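DUTPase (Staphylococcus phage 11, PDB 4GV8) hydrolyses dUTP to dUMP and pyrophosphate, as a trimeric phage dUTPase of jelly-roll fold with a species-specific insert. Local coordinates at residues Leu5-Pro17 against Val44-Gly56. Numbering follows the deposited sequence.
Sequences LQVRLLSENARMP and VIKTDVAVSIPEG
V7 and V49 meet at the tight heart of a two-stranded antiparallel ladder, their CG1 methyls 3.6 Å apart and the side chains crossing at a slant. With chi1 at 169°, V49 carries CG1 opposite its own amide nitrogen, toward V7 and P17, and CG2 toward A14 and L9, 3.8 Å from CD2 of L9; V51 extends this apolar face. Between the strands, R8 and A50 form a hydrogen-bonded pair: R8 N gives to A50 O at 2.8 Å, tilted from the carbonyl plane, and A50 N returns to R8 O within the plane. Past the strand, L10 N reaches D48 O from above its carbonyl plane, and CD1 of L10 packs 4.1 Å from CB of A50.

The S11/D48 corner is polar yet snug, partly facing solvent. S11 OG donates to D48 OD2 in a short 2.5 Å bond, on the anti side of the carboxylate, while accepting from N13 N in an ST turn; a water also joins D48 OD2 to N13 ND2. The loose, wet side is the Q6/S52 end, where a second water links Q6 N to S52 O.

N87, which lines the nucleotide pocket, donates through ND2 to D48 OD1, placing the T47-D48 turn just behind that pocket. L5 packs on I139 of strand 133-141, and P17 on strand 26-30. Along L5-V7, a strand of a second subunit pairs in parallel, continuing the sheet across the interface.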
loop_
_atom_site.group_PDB
_atom_site.type_symbol
_atom_site.label_atom_id
_atom_site.label_comp_id
_atom_site.label_asym_id
_atom_site.label_seq_id
_atom_site.Cartn_x
_atom_site.Cartn_y
_atom_site.Cartn_z
ATOM N N LEU B 5 9.428 -17.348 -16.181
ATOM C CA LEU B 5 8.138 -17.391 -15.472
ATOM C C LEU B 5 7.013 -17.844 -16.431
ATOM O O LEU B 5 6.770 -17.235 -17.477
ATOM C CB LEU B 5 7.818 -16.041 -14.861
ATOM C CG LEU B 5 6.463 -15.879 -14.155
ATOM C CD1 LEU B 5 6.310 -16.811 -12.947
ATOM C CD2 LEU B 5 6.328 -14.404 -13.809
ATOM N N GLN B 6 6.351 -18.946 -16.078
ATOM C CA GLN B 6 5.199 -19.405 -16.851
ATOM C C GLN B 6 3.991 -18.508 -16.666
ATOM O O GLN B 6 3.618 -18.168 -15.521
ATOM C CB GLN B 6 4.806 -20.820 -16.446
ATOM C CG GLN B 6 5.847 -21.870 -16.781
ATOM C CD GLN B 6 5.350 -23.237 -16.359
ATOM O OE1 GLN B 6 4.817 -23.995 -17.165
ATOM N NE2 GLN B 6 5.468 -23.528 -15.082
ATOM N N VAL B 7 3.372 -18.153 -17.790
ATOM C CA VAL B 7 2.147 -17.367 -17.824
ATOM C C VAL B 7 1.098 -18.108 -18.669
ATOM O O VAL B 7 1.380 -18.545 -19.786
ATOM C CB VAL B 7 2.413 -15.959 -18.429
ATOM C CG1 VAL B 7 1.143 -15.113 -18.418
ATOM C CG2 VAL B 7 3.585 -15.260 -17.721
ATOM N N ARG B 8 -0.115 -18.245 -18.135
ATOM C CA ARG B 8 -1.283 -18.696 -18.922
ATOM C C ARG B 8 -2.225 -17.534 -19.181
ATOM O O ARG B 8 -2.577 -16.829 -18.239
ATOM C CB ARG B 8 -2.079 -19.797 -18.185
ATOM C CG ARG B 8 -1.483 -21.171 -18.316
ATOM C CD ARG B 8 -2.207 -22.245 -17.533
ATOM N NE ARG B 8 -3.644 -22.234 -17.763
ATOM C CZ ARG B 8 -4.561 -22.206 -16.797
ATOM N NH1 ARG B 8 -4.236 -22.215 -15.483
ATOM N NH2 ARG B 8 -5.820 -22.169 -17.138
ATOM N N LEU B 9 -2.619 -17.334 -20.448
ATOM C CA LEU B 9 -3.670 -16.421 -20.813
ATOM C C LEU B 9 -4.978 -17.213 -20.745
ATOM O O LEU B 9 -5.058 -18.324 -21.273
ATOM C CB LEU B 9 -3.385 -15.803 -22.191
ATOM C CG LEU B 9 -2.045 -15.063 -22.382
ATOM C CD1 LEU B 9 -2.030 -14.372 -23.742
ATOM C CD2 LEU B 9 -1.773 -14.022 -21.278
ATOM N N LEU B 10 -5.984 -16.687 -20.049
ATOM C CA LEU B 10 -7.216 -17.488 -19.739
ATOM C C LEU B 10 -8.396 -17.130 -20.622
ATOM O O LEU B 10 -9.441 -17.795 -20.603
ATOM C CB LEU B 10 -7.607 -17.410 -18.252
ATOM C CG LEU B 10 -6.437 -17.709 -17.247
ATOM C CD1 LEU B 10 -6.777 -17.244 -15.808
ATOM C CD2 LEU B 10 -5.993 -19.176 -17.295
ATOM N N SER B 11 -8.239 -16.089 -21.420
ATOM C CA SER B 11 -9.231 -15.779 -22.432
ATOM C C SER B 11 -8.611 -15.031 -23.595
ATOM O O SER B 11 -7.405 -14.711 -23.595
ATOM C CB SER B 11 -10.408 -14.979 -21.837
ATOM O OG SER B 11 -10.038 -13.637 -21.579
ATOM N N GLU B 12 -9.483 -14.780 -24.574
ATOM C CA GLU B 12 -9.199 -13.943 -25.727
ATOM C C GLU B 12 -8.985 -12.463 -25.337
ATOM O O GLU B 12 -8.355 -11.737 -26.095
ATOM C CB GLU B 12 -10.325 -14.067 -26.791
ATOM C CG GLU B 12 -11.717 -13.551 -26.375
ATOM C CD GLU B 12 -12.780 -13.625 -27.495
ATOM O OE1 GLU B 12 -12.544 -14.175 -28.607
ATOM O OE2 GLU B 12 -13.894 -13.122 -27.244
ATOM N N ASN B 13 -9.536 -12.053 -24.183
ATOM C CA ASN B 13 -9.418 -10.668 -23.641
ATOM C C ASN B 13 -8.090 -10.409 -22.874
ATOM O O ASN B 13 -7.784 -9.267 -22.507
ATOM C CB ASN B 13 -10.626 -10.380 -22.741
ATOM C CG ASN B 13 -11.970 -10.426 -23.511
ATOM O OD1 ASN B 13 -12.029 -10.078 -24.686
ATOM N ND2 ASN B 13 -13.036 -10.869 -22.844
ATOM N N ALA B 14 -7.317 -11.478 -22.656
ATOM C CA ALA B 14 -6.054 -11.434 -21.886
ATOM C C ALA B 14 -4.875 -10.976 -22.736
ATOM O O ALA B 14 -4.883 -11.026 -23.953
ATOM C CB ALA B 14 -5.748 -12.777 -21.248
ATOM N N ARG B 15 -3.846 -10.501 -22.069
ATOM C CA ARG B 15 -2.694 -10.023 -22.785
ATOM C C ARG B 15 -1.492 -10.321 -21.964
ATOM O O ARG B 15 -1.505 -10.095 -20.743
ATOM C CB ARG B 15 -2.754 -8.529 -22.993
ATOM C CG ARG B 15 -1.544 -8.045 -23.766
ATOM C CD ARG B 15 -1.692 -6.593 -24.119
ATOM N NE ARG B 15 -0.418 -6.065 -24.584
ATOM C CZ ARG B 15 -0.237 -4.821 -25.026
ATOM N NH1 ARG B 15 -1.256 -3.951 -25.078
ATOM N NH2 ARG B 15 0.974 -4.441 -25.414
ATOM N N MET B 16 -0.456 -10.809 -22.636
ATOM C CA MET B 16 0.803 -11.112 -21.985
ATOM C C MET B 16 1.267 -9.872 -21.214
ATOM O O MET B 16 1.331 -8.776 -21.784
ATOM C CB MET B 16 1.877 -11.531 -23.035
ATOM C CG MET B 16 1.862 -13.013 -23.348
ATOM S SD MET B 16 2.006 -14.146 -21.938
ATOM C CE MET B 16 3.794 -14.251 -21.769
ATOM N N PRO B 17 1.540 -10.022 -19.908
ATOM C CA PRO B 17 2.210 -8.911 -19.214
ATOM C C PRO B 17 3.490 -8.449 -19.926
ATOM O O PRO B 17 4.048 -9.155 -20.757
ATOM C CB PRO B 17 2.570 -9.508 -17.868
ATOM C CG PRO B 17 1.543 -10.571 -17.662
ATOM C CD PRO B 17 1.311 -11.173 -19.011
ATOM N N VAL B 44 -13.018 -5.966 -8.200
ATOM C CA VAL B 44 -11.826 -6.780 -8.546
ATOM C C VAL B 44 -11.901 -6.895 -10.058
ATOM O O VAL B 44 -12.846 -7.464 -10.612
ATOM C CB VAL B 44 -11.795 -8.194 -7.870
ATOM C CG1 VAL B 44 -10.551 -8.997 -8.277
ATOM C CG2 VAL B 44 -11.933 -8.069 -6.336
ATOM N N ILE B 45 -10.924 -6.269 -10.698
ATOM C CA ILE B 45 -10.792 -6.239 -12.114
ATOM C C ILE B 45 -9.986 -7.468 -12.535
ATOM O O ILE B 45 -8.864 -7.743 -12.032
ATOM C CB ILE B 45 -10.086 -4.948 -12.632
ATOM C CG1 ILE B 45 -10.738 -3.679 -12.063
ATOM C CG2 ILE B 45 -10.045 -4.942 -14.170
ATOM C CD1 ILE B 45 -12.249 -3.523 -12.267
ATOM N N LYS B 46 -10.562 -8.215 -13.469
ATOM C CA LYS B 46 -9.917 -9.437 -13.953
ATOM C C LYS B 46 -8.890 -9.096 -15.002
ATOM O O LYS B 46 -9.140 -8.277 -15.878
ATOM C CB LYS B 46 -10.951 -10.415 -14.511
ATOM C CG LYS B 46 -11.972 -10.826 -13.467
ATOM N N THR B 47 -7.752 -9.792 -14.924
ATOM C CA THR B 47 -6.655 -9.704 -15.896
ATOM C C THR B 47 -6.767 -10.803 -16.972
ATOM O O THR B 47 -6.141 -10.721 -18.069
ATOM C CB THR B 47 -5.297 -9.907 -15.143
ATOM O OG1 THR B 47 -5.266 -11.210 -14.507
ATOM C CG2 THR B 47 -5.163 -8.867 -14.064
ATOM N N ASP B 48 -7.537 -11.835 -16.625
ATOM C CA ASP B 48 -7.539 -13.133 -17.333
ATOM C C ASP B 48 -6.110 -13.688 -17.576
ATOM O O ASP B 48 -5.770 -14.263 -18.622
ATOM C CB ASP B 48 -8.389 -13.049 -18.634
ATOM C CG ASP B 48 -9.871 -12.937 -18.354
ATOM O OD1 ASP B 48 -10.322 -13.093 -17.187
ATOM O OD2 ASP B 48 -10.624 -12.739 -19.303
ATOM N N VAL B 49 -5.278 -13.556 -16.563
ATOM C CA VAL B 49 -3.900 -14.059 -16.631
ATOM C C VAL B 49 -3.652 -14.878 -15.355
ATOM O O VAL B 49 -4.013 -14.433 -14.266
ATOM C CB VAL B 49 -2.889 -12.895 -16.809
ATOM C CG1 VAL B 49 -1.450 -13.355 -16.607
ATOM C CG2 VAL B 49 -3.082 -12.232 -18.171
ATOM N N ALA B 50 -3.107 -16.092 -15.505
ATOM C CA ALA B 50 -2.509 -16.842 -14.383
ATOM C C ALA B 50 -0.962 -16.903 -14.571
ATOM O O ALA B 50 -0.436 -16.911 -15.686
ATOM C CB ALA B 50 -3.110 -18.242 -14.243
ATOM N N VAL B 51 -0.239 -16.876 -13.454
ATOM C CA VAL B 51 1.214 -17.061 -13.476
ATOM C C VAL B 51 1.505 -18.233 -12.522
ATOM O O VAL B 51 0.638 -18.607 -11.720
ATOM C CB VAL B 51 1.970 -15.753 -13.078
ATOM C CG1 VAL B 51 1.700 -14.620 -14.090
ATOM C CG2 VAL B 51 1.600 -15.335 -11.648
ATOM N N SER B 52 2.691 -18.831 -12.627
ATOM C CA SER B 52 3.187 -19.800 -11.655
ATOM C C SER B 52 4.510 -19.279 -11.062
ATOM O O SER B 52 5.603 -19.540 -11.595
ATOM C CB SER B 52 3.410 -21.181 -12.274
ATOM O OG SER B 52 3.647 -22.140 -11.265
ATOM N N ILE B 53 4.386 -18.530 -9.973
ATOM C CA ILE B 53 5.537 -18.018 -9.222
ATOM C C ILE B 53 6.140 -19.203 -8.467
ATOM O O ILE B 53 5.425 -19.995 -7.796
ATOM C CB ILE B 53 5.107 -16.883 -8.249
ATOM C CG1 ILE B 53 4.576 -15.687 -9.084
ATOM C CG2 ILE B 53 6.249 -16.420 -7.301
ATOM C CD1 ILE B 53 3.739 -14.708 -8.297
ATOM N N PRO B 54 7.457 -19.366 -8.588
ATOM C CA PRO B 54 8.019 -20.474 -7.829
ATOM C C PRO B 54 8.049 -20.193 -6.309
ATOM O O PRO B 54 8.054 -19.022 -5.866
ATOM C CB PRO B 54 9.441 -20.606 -8.389
ATOM C CG PRO B 54 9.482 -19.749 -9.602
ATOM C CD PRO B 54 8.477 -18.683 -9.398
ATOM N N GLU B 55 8.098 -21.283 -5.548
ATOM C CA GLU B 55 8.266 -21.230 -4.123
ATOM C C GLU B 55 9.530 -20.410 -3.782
ATOM O O GLU B 55 10.534 -20.458 -4.493
ATOM C CB GLU B 55 8.313 -22.655 -3.548
ATOM C CG GLU B 55 8.073 -22.659 -2.033
ATOM C CD GLU B 55 8.160 -24.033 -1.368
ATOM O OE1 GLU B 55 8.259 -25.072 -2.096
ATOM O OE2 GLU B 55 8.124 -24.032 -0.104
ATOM N N GLY B 56 9.462 -19.608 -2.734
ATOM C CA GLY B 56 10.595 -18.761 -2.382
ATOM C C GLY B 56 10.584 -17.366 -3.001
ATOM O O GLY B 56 11.577 -16.631 -2.880
HETATM O O HOH W 1 6.615 -20.634 -13.610
HETATM O O HOH W 2 -12.702 -11.053 -19.608
HETATM O O HOH W 3 -4.688 -9.273 -19.412
#